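PDB 1QSA: protein (soluble lytic transglycosylase SLT70) from Escherichia coli, which cleaves the glycosidic bonds between N-acetylmuramic acid and N-acetylglucosamine in peptidoglycan, leaving a 1,6-anhydro bond on the muramic acid product. Local coordinates for residues 124-129 against 144-149. Residues are numbered along the deposited sequence; the frame is centred on the assembly and turned at random. Where two conformers were deposited one is given.
Sequences GAKELW and SVWRAS. With SO4 (sulfate ion), chain M.
Trp146 reaches across from helix 138-148 and drives the rim of its six-membered ring into the face of Trp129. CZ3 of Trp146 sits 3.4 Å from CG of Trp129, over the five-membered ring and close also to CB of Trp129. The two indole planes stand at 79°, a T-shaped (edge-to-face) pair with Trp146 supplying the edge. With CG of Trp146 anti to the backbone N (chi1 174°), its indole spans a gap between segment axes that come no closer than 10.6 Å. One face of that indole lies against helix 118-129: the methyl CB of Ala125 makes a CH-pi contact, 4.2 Å from the centroid of the five-membered ring, and the backbone N of Lys126 is over the same face. This is the tight, buried part, and it is apolar, with no hydrogen bond passing between the segments.

On the solvent side the packing thins out. Lys126 contributes its CA, 3.7 Å from Trp146 CH2, and the first carbons of its side chain, which then runs fully extended and carries NZ clear of Trp146. Arg147 does not touch 124-129; its NH1 bonds Gln179 O and its NH2 gives a 2.9 Å hydrogen bond to O3 of a sulfate, probably from the crystallisation liquor, which Ala182 N also holds. Ser149 OG donates to Trp146 O at 2.6 Å, closing the chain back on the tryptophan's own carbonyl.

Trp129 is held from the next helix, 154-166, its NE1 bonded to Ala156 O and its ring in cation-pi contact with Arg160. Trp122 meets the Trp146 ring, while Leu128 packs on helix 102-114, so the contact joins two consecutive helices, whose segments cross at 118°, in the all-helical superhelix, far from the predicted active-site glutamate.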
# COMPACT_ATOMS: atom_id res chain seq x y z
N GLY A 124 14.49 26.11 -1.67
CA GLY A 124 13.24 25.36 -1.58
C GLY A 124 12.83 24.80 -2.92
O GLY A 124 12.41 23.63 -3.02
N ALA A 125 12.93 25.63 -3.95
CA ALA A 125 12.59 25.22 -5.31
C ALA A 125 13.38 23.99 -5.74
O ALA A 125 12.81 23.03 -6.25
CB ALA A 125 12.84 26.36 -6.29
N LYS A 126 14.69 24.00 -5.48
CA LYS A 126 15.55 22.87 -5.87
C LYS A 126 15.11 21.56 -5.21
O LYS A 126 15.09 20.51 -5.85
CB LYS A 126 17.02 23.18 -5.53
CG LYS A 126 17.97 22.12 -6.06
CD LYS A 126 19.42 22.47 -5.74
CE LYS A 126 20.35 21.40 -6.29
NZ LYS A 126 21.77 21.66 -5.94
N GLU A 127 14.75 21.64 -3.94
CA GLU A 127 14.30 20.46 -3.20
C GLU A 127 12.98 19.91 -3.79
O GLU A 127 12.80 18.70 -3.89
CB GLU A 127 14.12 20.81 -1.73
CG GLU A 127 13.80 19.62 -0.84
CD GLU A 127 13.81 19.98 0.64
OE1 GLU A 127 14.63 20.83 1.05
OE2 GLU A 127 12.99 19.41 1.39
N LEU A 128 12.09 20.81 -4.18
CA LEU A 128 10.80 20.45 -4.76
C LEU A 128 10.96 19.93 -6.20
O LEU A 128 10.15 19.15 -6.70
CB LEU A 128 9.86 21.67 -4.74
CG LEU A 128 9.31 22.09 -3.36
CD1 LEU A 128 8.76 23.52 -3.40
CD2 LEU A 128 8.25 21.10 -2.90
N TRP A 129 12.02 20.39 -6.86
CA TRP A 129 12.30 20.04 -8.24
C TRP A 129 12.88 18.65 -8.43
O TRP A 129 12.54 17.96 -9.38
CB TRP A 129 13.29 21.07 -8.81
CG TRP A 129 13.80 20.80 -10.20
CD1 TRP A 129 15.00 20.23 -10.56
CD2 TRP A 129 13.15 21.17 -11.43
NE1 TRP A 129 15.13 20.23 -11.92
CE2 TRP A 129 14.02 20.80 -12.49
CE3 TRP A 129 11.93 21.78 -11.74
CZ2 TRP A 129 13.70 21.02 -13.83
CZ3 TRP A 129 11.60 22.00 -13.07
CH2 TRP A 129 12.49 21.62 -14.10
N SER A 144 9.52 28.39 -12.72
CA SER A 144 9.69 29.37 -13.79
C SER A 144 10.58 30.53 -13.35
O SER A 144 11.55 30.86 -14.04
CB SER A 144 8.33 29.89 -14.25
OG SER A 144 8.49 30.77 -15.35
N VAL A 145 10.27 31.15 -12.21
CA VAL A 145 11.10 32.28 -11.74
C VAL A 145 12.49 31.82 -11.32
O VAL A 145 13.48 32.55 -11.50
CB VAL A 145 10.42 33.13 -10.61
CG1 VAL A 145 9.13 33.77 -11.13
CG2 VAL A 145 10.14 32.30 -9.36
N TRP A 146 12.58 30.59 -10.81
CA TRP A 146 13.86 30.02 -10.39
C TRP A 146 14.78 29.93 -11.60
O TRP A 146 15.92 30.38 -11.56
CB TRP A 146 13.64 28.63 -9.78
CG TRP A 146 14.88 27.86 -9.42
CD1 TRP A 146 16.06 28.35 -8.93
CD2 TRP A 146 15.04 26.44 -9.50
NE1 TRP A 146 16.94 27.33 -8.70
CE2 TRP A 146 16.35 26.14 -9.04
CE3 TRP A 146 14.21 25.39 -9.91
CZ2 TRP A 146 16.84 24.83 -8.97
CZ3 TRP A 146 14.70 24.09 -9.85
CH2 TRP A 146 16.00 23.82 -9.38
N ARG A 147 14.26 29.39 -12.70
CA ARG A 147 15.04 29.27 -13.92
C ARG A 147 15.36 30.67 -14.49
O ARG A 147 16.47 30.91 -14.95
CB ARG A 147 14.29 28.43 -14.96
CG ARG A 147 15.05 28.27 -16.28
CD ARG A 147 14.32 27.32 -17.21
NE ARG A 147 15.04 27.14 -18.47
CZ ARG A 147 14.70 26.28 -19.43
NH1 ARG A 147 13.64 25.48 -19.28
NH2 ARG A 147 15.42 26.21 -20.54
N ALA A 148 14.40 31.58 -14.43
CA ALA A 148 14.59 32.93 -14.95
C ALA A 148 15.67 33.72 -14.21
O ALA A 148 16.25 34.65 -14.77
CB ALA A 148 13.27 33.70 -14.93
N SER A 149 15.96 33.33 -12.97
CA SER A 149 16.96 34.01 -12.14
C SER A 149 18.40 33.73 -12.55
O SER A 149 19.31 34.45 -12.14
CB SER A 149 16.81 33.59 -10.68
OG SER A 149 17.34 32.29 -10.50
S SO4 M . 18.41 28.65 -21.66
O1 SO4 M . 19.57 28.09 -20.93
O2 SO4 M . 18.26 27.97 -22.96
O3 SO4 M . 17.18 28.48 -20.85
O4 SO4 M . 18.64 30.09 -21.89